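Local coordinates for protein sulfotransferase (Mus musculus, PDB 5X2B) that probably transfers sulfonate groups to acceptor molecules, as other cytosolic sulfotransferases do, and binds the nucleotide adenosine-3'-5'-diphosphate, at residues Y38-T43 / A115-H120; V108-D113 / F171-K176. All coordinates share one frame; numbering follows the deposited sequence.

Contact 1. Residues Y38-T43 / A115-H120; sequences YPKSGT and AVSMFH. With A3P (adenosine-3'-5'-diphosphate), chain V.
Lys40 lies along the flank of helix 111-124, its aliphatic chain against Met118 and its ammonium end carried on to the nucleotide. The segment Tyr38-Thr43 is the phosphate-binding loop of the sulfotransferase fold, the P-loop-like turn between strand 33-37 and helix 43-52. Packing is tight at the start of the lysine, where Lys40 CG sits 3.3 Å from Met118 CA. Lys40 CG stands beside the backbone N (chi1 -45°), and two further bends turn the chain back toward the 5'-phosphate, where NZ makes a weak hydrogen bond of 3.3 Å to O4P of adenosine-3'-5'-diphosphate. Cutting Lys40 back to an alanine would probably leave this phosphate oxygen without its lysine mate and open a gap beside Met118. Ser117, one residue earlier on the helix, serves the other end of the ligand: its OG donates to O2P of the 3'-phosphate, though the OG position is doubtful because it crowds Lys40 CE. A small hydroxyl suits a helix face pressed so near a phosphate.

Behind the lysine, the loop backbone turns its amides inward. N of Ser41, Gly42 and Thr43 each donate a hydrogen bond to O5P of the 5'-phosphate, the one from Thr43 N spanning 3.1 Å, although that oxygen is itself less surely placed. Gly42 has backbone angles at which a CB would collide with the preceding carbonyl, and it also occupies the N-cap of helix 43-52. Farther out, Met118 runs extended from a CG anti to the backbone N (chi1 -169°). Its axis crosses that of Tyr38 at about a right angle, and the sulfur approaches the ring obliquely, SD 5.3 Å from the centroid of Tyr38, a Met-aromatic contact. The same ring's hydroxyl is hydrogen-bonded to Gly149 O, while Tyr38 CE2 lies 4.1 Å from Met118 SD.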
ATOM      1  N   TYR D  38      -2.721  -1.751  -1.891  1.00 21.93           N
ATOM      2  CA  TYR D  38      -4.034  -1.374  -1.439  1.00 34.04           C
ATOM      3  C   TYR D  38      -3.882  -0.955  -0.017  1.00 22.72           C
ATOM      4  O   TYR D  38      -3.132  -1.566   0.727  1.00 41.69           O
ATOM      5  CB  TYR D  38      -4.983  -2.530  -1.471  1.00 21.62           C
ATOM      6  CG  TYR D  38      -6.352  -2.066  -1.183  1.00 32.42           C
ATOM      7  CD1 TYR D  38      -7.115  -1.539  -2.181  1.00 21.41           C
ATOM      8  CD2 TYR D  38      -6.875  -2.136   0.104  1.00 37.15           C
ATOM      9  CE1 TYR D  38      -8.394  -1.120  -1.956  1.00 24.67           C
ATOM     10  CE2 TYR D  38      -8.153  -1.729   0.364  1.00 36.98           C
ATOM     11  CZ  TYR D  38      -8.916  -1.218  -0.681  1.00 36.49           C
ATOM     12  OH  TYR D  38     -10.183  -0.786  -0.473  1.00 25.33           O
ATOM     13  N   PRO D  39      -4.633   0.052   0.401  1.00 31.57           N
ATOM     14  CA  PRO D  39      -4.415   0.608   1.734  1.00 29.06           C
ATOM     15  C   PRO D  39      -4.603  -0.435   2.862  1.00 37.91           C
ATOM     16  O   PRO D  39      -5.273  -1.466   2.712  1.00 42.83           O
ATOM     17  CB  PRO D  39      -5.468   1.725   1.813  1.00 31.71           C
ATOM     18  CG  PRO D  39      -5.823   2.036   0.421  1.00 27.26           C
ATOM     19  CD  PRO D  39      -5.723   0.737  -0.311  1.00 34.24           C
ATOM     20  N   LYS D  40      -3.993  -0.124   4.003  1.00 40.69           N
ATOM     21  CA  LYS D  40      -3.911  -0.994   5.211  1.00 34.77           C
ATOM     22  C   LYS D  40      -3.248  -2.370   4.996  1.00 30.75           C
ATOM     23  O   LYS D  40      -3.649  -3.355   5.608  1.00 51.76           O
ATOM     24  CB  LYS D  40      -5.277  -1.189   5.855  1.00 30.22           C
ATOM     25  CG  LYS D  40      -6.098   0.067   6.009  1.00 42.48           C
ATOM     26  CD  LYS D  40      -5.308   1.270   6.546  1.00 30.52           C
ATOM     27  CE  LYS D  40      -4.636   0.996   7.870  1.00 32.16           C
ATOM     28  NZ  LYS D  40      -3.873   2.169   8.330  1.00 37.23           N
ATOM     29  N   SER D  41      -2.213  -2.418   4.159  1.00 51.46           N
ATOM     30  CA  SER D  41      -1.661  -3.686   3.686  1.00 39.38           C
ATOM     31  C   SER D  41      -0.096  -3.766   3.738  1.00 38.14           C
ATOM     32  O   SER D  41       0.473  -4.762   3.269  1.00 38.97           O
ATOM     33  CB  SER D  41      -2.206  -3.976   2.265  1.00 27.17           C
ATOM     34  OG  SER D  41      -3.618  -3.726   2.158  1.00 33.41           O
ATOM     35  N   GLY D  42       0.587  -2.743   4.297  1.00 40.98           N
ATOM     36  CA  GLY D  42       2.045  -2.780   4.543  1.00 31.35           C
ATOM     37  C   GLY D  42       2.876  -1.648   3.936  1.00 38.20           C
ATOM     38  O   GLY D  42       4.120  -1.682   3.835  1.00 36.71           O
ATOM     39  N   THR D  43       2.193  -0.602   3.530  1.00 39.41           N
ATOM     40  CA  THR D  43       2.864   0.458   2.797  1.00 44.63           C
ATOM     41  C   THR D  43       3.888   1.177   3.645  1.00 31.01           C
ATOM     42  O   THR D  43       5.051   1.215   3.309  1.00 36.15           O
ATOM     43  CB  THR D  43       1.868   1.484   2.241  1.00 42.33           C
ATOM     44  OG1 THR D  43       2.184   2.787   2.717  1.00 39.60           O
ATOM     45  CG2 THR D  43       0.474   1.160   2.667  1.00 40.05           C
ATOM     46  N   ALA D 115      -9.505  -4.953   5.852  1.00 25.42           N
ATOM     47  CA  ALA D 115     -10.744  -4.322   6.268  1.00 27.33           C
ATOM     48  C   ALA D 115     -10.671  -3.770   7.711  1.00 31.46           C
ATOM     49  O   ALA D 115     -10.924  -2.586   7.974  1.00 39.80           O
ATOM     50  CB  ALA D 115     -11.823  -5.332   6.166  1.00 25.82           C
ATOM     51  N   VAL D 116     -10.340  -4.654   8.645  1.00 31.27           N
ATOM     52  CA  VAL D 116     -10.335  -4.296  10.045  1.00 28.76           C
ATOM     53  C   VAL D 116      -9.477  -3.078  10.194  1.00 36.23           C
ATOM     54  O   VAL D 116      -9.929  -2.025  10.635  1.00 40.90           O
ATOM     55  CB  VAL D 116      -9.775  -5.431  10.950  1.00 40.94           C
ATOM     56  CG1 VAL D 116      -9.585  -4.902  12.337  1.00 32.39           C
ATOM     57  CG2 VAL D 116     -10.710  -6.704  10.971  1.00 28.49           C
ATOM     58  N   SER D 117      -8.231  -3.229   9.788  1.00 26.10           N
ATOM     59  CA  SER D 117      -7.286  -2.179   9.977  1.00 36.71           C
ATOM     60  C   SER D 117      -7.901  -0.985   9.348  1.00 34.47           C
ATOM     61  O   SER D 117      -7.847   0.127   9.876  1.00 39.16           O
ATOM     62  CB  SER D 117      -5.978  -2.499   9.293  1.00 35.50           C
ATOM     63  OG  SER D 117      -5.152  -1.357   9.375  1.00 33.70           O
ATOM     64  N   MET D 118      -8.525  -1.232   8.210  1.00 38.01           N
ATOM     65  CA  MET D 118      -9.075  -0.144   7.460  1.00 27.56           C
ATOM     66  C   MET D 118     -10.226   0.433   8.271  1.00 37.15           C
ATOM     67  O   MET D 118     -10.468   1.629   8.283  1.00 32.59           O
ATOM     68  CB  MET D 118      -9.577  -0.645   6.119  1.00 38.55           C
ATOM     69  CG  MET D 118      -9.916   0.469   5.182  1.00 46.58           C
ATOM     70  SD  MET D 118     -10.217   0.045   3.456  1.00 48.35           S
ATOM     71  CE  MET D 118      -9.851   1.587   2.678  1.00 41.03           C
ATOM     72  N   PHE D 119     -10.960  -0.412   8.955  1.00 21.54           N
ATOM     73  CA  PHE D 119     -12.025   0.150   9.746  1.00 32.48           C
ATOM     74  C   PHE D 119     -11.453   1.049  10.840  1.00 39.48           C
ATOM     75  O   PHE D 119     -12.037   2.070  11.184  1.00 36.64           O
ATOM     76  CB  PHE D 119     -12.925  -0.936  10.345  1.00 44.77           C
ATOM     77  CG  PHE D 119     -13.842  -0.439  11.471  1.00 36.30           C
ATOM     78  CD1 PHE D 119     -15.007   0.270  11.195  1.00 28.71           C
ATOM     79  CD2 PHE D 119     -13.509  -0.676  12.793  1.00 30.68           C
ATOM     80  CE1 PHE D 119     -15.805   0.720  12.191  1.00 28.00           C
ATOM     81  CE2 PHE D 119     -14.323  -0.235  13.816  1.00 32.95           C
ATOM     82  CZ  PHE D 119     -15.463   0.463  13.520  1.00 28.27           C
ATOM     83  N   HIS D 120     -10.311   0.710  11.397  1.00 36.75           N
ATOM     84  CA  HIS D 120      -9.873   1.486  12.533  1.00 26.27           C
ATOM     85  C   HIS D 120      -9.421   2.828  12.118  1.00 36.33           C
ATOM     86  O   HIS D 120      -9.567   3.790  12.864  1.00 34.92           O
ATOM     87  CB  HIS D 120      -8.794   0.774  13.260  1.00 30.03           C
ATOM     88  CG  HIS D 120      -9.340  -0.166  14.256  1.00 42.16           C
ATOM     89  ND1 HIS D 120     -10.108   0.262  15.319  1.00 51.35           N
ATOM     90  CD2 HIS D 120      -9.313  -1.526  14.329  1.00 41.52           C
ATOM     91  CE1 HIS D 120     -10.508  -0.790  16.015  1.00 38.89           C
ATOM     92  NE2 HIS D 120     -10.043  -1.873  15.436  1.00 48.72           N
TER
HETATM   93  P1  A3P V 301      -3.309  -2.816  11.985  1.00 40.62           P
HETATM   94  O1P A3P V 301      -2.462  -2.807  13.170  1.00 31.76           O
HETATM   95  O2P A3P V 301      -4.342  -1.871  12.093  1.00 28.07           O
HETATM   96  O3P A3P V 301      -3.829  -4.082  11.698  1.00 31.57           O
HETATM   97  P2  A3P V 301      -0.326   0.793   5.870  1.00 88.57           P
HETATM   98  O4P A3P V 301      -1.324   1.786   6.273  1.00 59.00           O
HETATM   99  O5P A3P V 301      -0.560   0.252   4.590  1.00 31.16           O
HETATM  100  O6P A3P V 301       1.068   1.207   6.099  1.00 51.72           O
HETATM  101  O5' A3P V 301      -0.574  -0.405   6.909  1.00 91.08           O
HETATM  102  C5' A3P V 301      -0.907  -0.298   8.305  1.00 37.75           C
HETATM  103  C4' A3P V 301      -1.214  -1.617   8.958  1.00 38.86           C
HETATM  104  O4' A3P V 301      -0.012  -2.298   9.027  1.00 40.54           O
HETATM  105  C3' A3P V 301      -1.677  -1.457  10.369  1.00 38.33           C
HETATM  106  O3' A3P V 301      -2.415  -2.611  10.715  1.00 52.27           O
HETATM  107  C2' A3P V 301      -0.383  -1.434  11.108  1.00 39.07           C
HETATM  108  O2' A3P V 301      -0.552  -1.731  12.476  1.00 39.68           O
HETATM  109  C1' A3P V 301       0.382  -2.471  10.352  1.00 39.87           C
HETATM  110  N9  A3P V 301       1.830  -2.340  10.527  1.00 55.74           N
HETATM  111  C8  A3P V 301       2.508  -1.203  10.514  1.00 51.45           C
HETATM  112  N7  A3P V 301       3.787  -1.397  10.688  1.00 30.30           N
HETATM  113  C5  A3P V 301       4.000  -2.667  10.848  1.00 42.86           C
HETATM  114  C6  A3P V 301       5.179  -3.513  11.082  1.00 44.78           C
HETATM  115  N6  A3P V 301       6.416  -2.998  11.216  1.00 49.76           N
HETATM  116  N1  A3P V 301       4.975  -4.818  11.171  1.00 50.04           N
HETATM  117  C2  A3P V 301       3.772  -5.351  11.058  1.00 41.54           C
HETATM  118  N3  A3P V 301       2.681  -4.638  10.831  1.00 62.49           N
HETATM  119  C4  A3P V 301       2.711  -3.310  10.713  1.00 54.24           C

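Contact 2. Residues V108-D113 / F171-K176; sequences VRNPKD and FYEEMK. With A3P (adenosine-3'-5'-diphosphate), chain V.
The guanidinium of Arg109 stacks on the Tyr172 ring, centres 3.9 Å apart and planes turned by 23°, in a cation-pi contact. The two chains leave their backbones in the same direction and travel together: each has its CG anti to the backbone N, and the fully extended arginine lays CD as well as NE over the ring face. An arginine suits the place because its methylenes can follow the tyrosine while its planar guanidinium stacks and still offers N-H groups at the edge. There NH2 makes a weak bond to O3P of the 3'-phosphate of adenosine-3'-5'-diphosphate. NH1 is taken by Lys40 O. Tyr172 OH lies 2.6 Å from the ligand's adenine N3, a weak hydrogen bond.

These residues follow neighbouring strands 103-108 and 167-171 of the central parallel sheet of the P-loop NTPase-like sulfotransferase fold, which end in a bridge between Val108 and Phe171. There Val108 CG1 rests over the face of the Phe171 ring, 3.9 Å from its centroid, and Tyr172 N donates to Val108 O.

Glu173 crosses Asn110 at about a right angle, bent at chi2 (77°) to bring OE2 to it. That oxygen accepts from Asn110 N (2.9 Å, nearly straight) and ND2 (3.1 Å), both arriving from one face of the carboxylate; buried OE1 has no partner. Asn110 suits its N-cap place because its amide works both ways: OD1 accepts from Asp113 N, while ND2 also donates to Asp113 OD2.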
ATOM      1  N   VAL D 108       0.513  -6.844  -0.637  1.00 20.02           N
ATOM      2  CA  VAL D 108      -0.869  -7.312  -0.472  1.00 30.94           C
ATOM      3  C   VAL D 108      -1.131  -8.038   0.857  1.00 24.39           C
ATOM      4  O   VAL D 108      -0.272  -8.761   1.349  1.00 30.94           O
ATOM      5  CB  VAL D 108      -1.224  -8.294  -1.563  1.00 23.14           C
ATOM      6  CG1 VAL D 108      -0.536  -9.575  -1.309  1.00 31.11           C
ATOM      7  CG2 VAL D 108      -2.716  -8.485  -1.621  1.00 32.44           C
ATOM      8  N   ARG D 109      -2.323  -7.839   1.416  1.00 33.23           N
ATOM      9  CA  ARG D 109      -2.701  -8.381   2.725  1.00 22.87           C
ATOM     10  C   ARG D 109      -4.051  -9.016   2.655  1.00 16.63           C
ATOM     11  O   ARG D 109      -4.911  -8.555   1.921  1.00 34.17           O
ATOM     12  CB  ARG D 109      -2.804  -7.256   3.745  1.00 26.92           C
ATOM     13  CG  ARG D 109      -2.951  -7.733   5.132  1.00 37.47           C
ATOM     14  CD  ARG D 109      -2.849  -6.559   6.037  1.00 25.26           C
ATOM     15  NE  ARG D 109      -2.839  -6.997   7.420  1.00 24.41           N
ATOM     16  CZ  ARG D 109      -3.042  -6.176   8.432  1.00 33.82           C
ATOM     17  NH1 ARG D 109      -3.280  -4.899   8.197  1.00 19.94           N
ATOM     18  NH2 ARG D 109      -3.017  -6.631   9.669  1.00 32.59           N
ATOM     19  N   ASN D 110      -4.253 -10.053   3.440  1.00 26.14           N
ATOM     20  CA  ASN D 110      -5.486 -10.778   3.319  1.00 26.77           C
ATOM     21  C   ASN D 110      -6.561  -9.793   3.562  1.00 33.14           C
ATOM     22  O   ASN D 110      -6.400  -8.884   4.353  1.00 37.65           O
ATOM     23  CB  ASN D 110      -5.585 -11.956   4.270  1.00 35.51           C
ATOM     24  CG  ASN D 110      -6.105 -11.581   5.594  1.00 32.73           C
ATOM     25  OD1 ASN D 110      -7.297 -11.377   5.782  1.00 32.69           O
ATOM     26  ND2 ASN D 110      -5.216 -11.528   6.556  1.00 41.22           N
ATOM     27  N   PRO D 111      -7.656  -9.940   2.830  1.00 30.07           N
ATOM     28  CA  PRO D 111      -8.615  -8.862   2.723  1.00 24.45           C
ATOM     29  C   PRO D 111      -9.321  -8.699   4.057  1.00 31.38           C
ATOM     30  O   PRO D 111      -9.677  -7.574   4.432  1.00 27.52           O
ATOM     31  CB  PRO D 111      -9.547  -9.376   1.637  1.00 28.04           C
ATOM     32  CG  PRO D 111      -9.452 -10.826   1.745  1.00 26.12           C
ATOM     33  CD  PRO D 111      -8.074 -11.134   2.089  1.00 30.18           C
ATOM     34  N   LYS D 112      -9.502  -9.787   4.790  1.00 20.08           N
ATOM     35  CA  LYS D 112     -10.254  -9.658   6.024  1.00 26.92           C
ATOM     36  C   LYS D 112      -9.470  -8.807   7.009  1.00 41.44           C
ATOM     37  O   LYS D 112     -10.058  -7.971   7.705  1.00 32.67           O
ATOM     38  CB  LYS D 112     -10.605 -10.984   6.643  1.00 30.90           C
ATOM     39  CG  LYS D 112     -11.621 -11.758   5.867  1.00 47.71           C
ATOM     40  CD  LYS D 112     -11.683 -13.185   6.366  1.00 32.51           C
ATOM     41  CE  LYS D 112     -13.010 -13.757   6.029  1.00 30.79           C
ATOM     42  NZ  LYS D 112     -12.913 -15.227   6.090  1.00 54.99           N
ATOM     43  N   ASP D 113      -8.146  -8.971   7.066  1.00 40.30           N
ATOM     44  CA  ASP D 113      -7.387  -8.193   8.038  1.00 33.83           C
ATOM     45  C   ASP D 113      -7.317  -6.727   7.614  1.00 30.52           C
ATOM     46  O   ASP D 113      -7.385  -5.827   8.433  1.00 39.89           O
ATOM     47  CB  ASP D 113      -5.995  -8.762   8.244  1.00 24.41           C
ATOM     48  CG  ASP D 113      -5.948  -9.921   9.253  1.00 36.22           C
ATOM     49  OD1 ASP D 113      -6.861 -10.062  10.080  1.00 47.00           O
ATOM     50  OD2 ASP D 113      -4.970 -10.701   9.240  1.00 39.79           O
ATOM     51  N   PHE D 171       3.881 -10.330   0.532  1.00 33.87           N
ATOM     52  CA  PHE D 171       2.760 -10.490   1.472  1.00 33.60           C
ATOM     53  C   PHE D 171       3.040  -9.969   2.865  1.00 31.12           C
ATOM     54  O   PHE D 171       4.092 -10.213   3.426  1.00 42.01           O
ATOM     55  CB  PHE D 171       2.352 -11.956   1.585  1.00 39.74           C
ATOM     56  CG  PHE D 171       1.750 -12.504   0.341  1.00 47.59           C
ATOM     57  CD1 PHE D 171       0.366 -12.614   0.189  1.00 39.07           C
ATOM     58  CD2 PHE D 171       2.567 -12.883  -0.688  1.00 43.45           C
ATOM     59  CE1 PHE D 171      -0.167 -13.085  -0.960  1.00 27.67           C
ATOM     60  CE2 PHE D 171       2.034 -13.370  -1.826  1.00 33.04           C
ATOM     61  CZ  PHE D 171       0.661 -13.465  -1.973  1.00 28.42           C
ATOM     62  N   TYR D 172       2.068  -9.274   3.426  1.00 36.45           N
ATOM     63  CA  TYR D 172       2.158  -8.781   4.778  1.00 31.53           C
ATOM     64  C   TYR D 172       2.440  -9.929   5.705  1.00 30.34           C
ATOM     65  O   TYR D 172       3.350  -9.919   6.528  1.00 29.40           O
ATOM     66  CB  TYR D 172       0.816  -8.183   5.132  1.00 37.65           C
ATOM     67  CG  TYR D 172       0.739  -7.658   6.522  1.00 32.82           C
ATOM     68  CD1 TYR D 172       0.984  -6.328   6.786  1.00 28.79           C
ATOM     69  CD2 TYR D 172       0.449  -8.490   7.582  1.00 31.41           C
ATOM     70  CE1 TYR D 172       0.924  -5.829   8.092  1.00 26.99           C
ATOM     71  CE2 TYR D 172       0.382  -8.004   8.869  1.00 33.86           C
ATOM     72  CZ  TYR D 172       0.628  -6.661   9.115  1.00 31.13           C
ATOM     73  OH  TYR D 172       0.583  -6.138  10.386  1.00 33.48           O
ATOM     74  N   GLU D 173       1.604 -10.931   5.565  1.00 41.66           N
ATOM     75  CA  GLU D 173       1.655 -12.085   6.421  1.00 39.19           C
ATOM     76  C   GLU D 173       3.058 -12.713   6.330  1.00 32.52           C
ATOM     77  O   GLU D 173       3.649 -13.151   7.317  1.00 36.94           O
ATOM     78  CB  GLU D 173       0.537 -13.046   6.001  1.00 24.17           C
ATOM     79  CG  GLU D 173      -0.889 -12.527   6.278  1.00 24.17           C
ATOM     80  CD  GLU D 173      -1.354 -11.496   5.288  1.00 29.81           C
ATOM     81  OE1 GLU D 173      -0.708 -11.329   4.231  1.00 36.25           O
ATOM     82  OE2 GLU D 173      -2.353 -10.826   5.558  1.00 27.45           O
ATOM     83  N   GLU D 174       3.625 -12.727   5.141  1.00 38.43           N
ATOM     84  CA  GLU D 174       4.943 -13.335   4.971  1.00 40.04           C
ATOM     85  C   GLU D 174       6.044 -12.431   5.490  1.00 42.83           C
ATOM     86  O   GLU D 174       7.069 -12.915   5.959  1.00 42.68           O
ATOM     87  CB  GLU D 174       5.137 -13.724   3.521  1.00 40.94           C
ATOM     88  CG  GLU D 174       6.236 -13.069   2.757  1.00 61.62           C
ATOM     89  CD  GLU D 174       6.262 -13.581   1.311  1.00 63.62           C
ATOM     90  OE1 GLU D 174       6.218 -12.768   0.359  1.00 28.94           O
ATOM     91  OE2 GLU D 174       6.319 -14.823   1.147  1.00 59.19           O
ATOM     92  N   MET D 175       5.786 -11.126   5.451  1.00 34.38           N
ATOM     93  CA  MET D 175       6.606 -10.123   6.117  1.00 28.50           C
ATOM     94  C   MET D 175       6.504 -10.227   7.613  1.00 35.09           C
ATOM     95  O   MET D 175       7.457  -9.896   8.322  1.00 31.30           O
ATOM     96  CB  MET D 175       6.105  -8.746   5.775  1.00 40.88           C
ATOM     97  CG  MET D 175       6.226  -8.426   4.333  1.00 40.09           C
ATOM     98  SD  MET D 175       7.440  -7.117   4.155  1.00 47.14           S
ATOM     99  CE  MET D 175       6.486  -5.691   4.706  1.00 47.99           C
ATOM    100  N   LYS D 176       5.307 -10.603   8.067  1.00 43.06           N
ATOM    101  CA  LYS D 176       5.047 -11.022   9.449  1.00 40.50           C
ATOM    102  C   LYS D 176       5.616 -12.401   9.762  1.00 33.97           C
ATOM    103  O   LYS D 176       6.064 -12.659  10.874  1.00 45.59           O
ATOM    104  CB  LYS D 176       3.539 -11.053   9.708  1.00 40.25           C
ATOM    105  CG  LYS D 176       2.915  -9.682   9.697  1.00 41.10           C
ATOM    106  CD  LYS D 176       3.380  -8.896  10.880  1.00 38.05           C
ATOM    107  CE  LYS D 176       3.015  -9.607  12.148  1.00 47.54           C
ATOM    108  NZ  LYS D 176       3.286  -8.787  13.354  1.00 34.94           N
TER
HETATM  109  P1  A3P V 301      -3.309  -2.816  11.985  1.00 40.62           P
HETATM  110  O1P A3P V 301      -2.462  -2.807  13.170  1.00 31.76           O
HETATM  111  O2P A3P V 301      -4.342  -1.871  12.093  1.00 28.07           O
HETATM  112  O3P A3P V 301      -3.829  -4.082  11.698  1.00 31.57           O
HETATM  113  P2  A3P V 301      -0.326   0.793   5.870  1.00 88.57           P
HETATM  114  O4P A3P V 301      -1.324   1.786   6.273  1.00 59.00           O
HETATM  115  O5P A3P V 301      -0.560   0.252   4.590  1.00 31.16           O
HETATM  116  O6P A3P V 301       1.068   1.207   6.099  1.00 51.72           O
HETATM  117  O5' A3P V 301      -0.574  -0.405   6.909  1.00 91.08           O
HETATM  118  C5' A3P V 301      -0.907  -0.298   8.305  1.00 37.75           C
HETATM  119  C4' A3P V 301      -1.214  -1.617   8.958  1.00 38.86           C
HETATM  120  O4' A3P V 301      -0.012  -2.298   9.027  1.00 40.54           O
HETATM  121  C3' A3P V 301      -1.677  -1.457  10.369  1.00 38.33           C
HETATM  122  O3' A3P V 301      -2.415  -2.611  10.715  1.00 52.27           O
HETATM  123  C2' A3P V 301      -0.383  -1.434  11.108  1.00 39.07           C
HETATM  124  O2' A3P V 301      -0.552  -1.731  12.476  1.00 39.68           O
HETATM  125  C1' A3P V 301       0.382  -2.471  10.352  1.00 39.87           C
HETATM  126  N9  A3P V 301       1.830  -2.340  10.527  1.00 55.74           N
HETATM  127  C8  A3P V 301       2.508  -1.203  10.514  1.00 51.45           C
HETATM  128  N7  A3P V 301       3.787  -1.397  10.688  1.00 30.30           N
HETATM  129  C5  A3P V 301       4.000  -2.667  10.848  1.00 42.86           C
HETATM  130  C6  A3P V 301       5.179  -3.513  11.082  1.00 44.78           C
HETATM  131  N6  A3P V 301       6.416  -2.998  11.216  1.00 49.76           N
HETATM  132  N1  A3P V 301       4.975  -4.818  11.171  1.00 50.04           N
HETATM  133  C2  A3P V 301       3.772  -5.351  11.058  1.00 41.54           C
HETATM  134  N3  A3P V 301       2.681  -4.638  10.831  1.00 62.49           N
HETATM  135  C4  A3P V 301       2.711  -3.310  10.713  1.00 54.24           C

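The centres of the two contacts are 10 Å apart, and helix 111-124 runs through both: its N-terminal end belongs to contact 2, the following turns to contact 1. Along the chain the segments alternate, 38-43, 108-113, 115-120, 171-176, so the contacts interleave. They gather at the ends of three adjacent parallel strands, 33-37, 103-108 and 167-171, within the sulfotransferase domain. The carbonyl of Lys40 and the side chain of Arg109 join them directly, and Ser41 packs on Arg109. Between them they span the nucleotide: contact 1 meets both phosphates, while contact 2 meets the 3'-phosphate and the adenine.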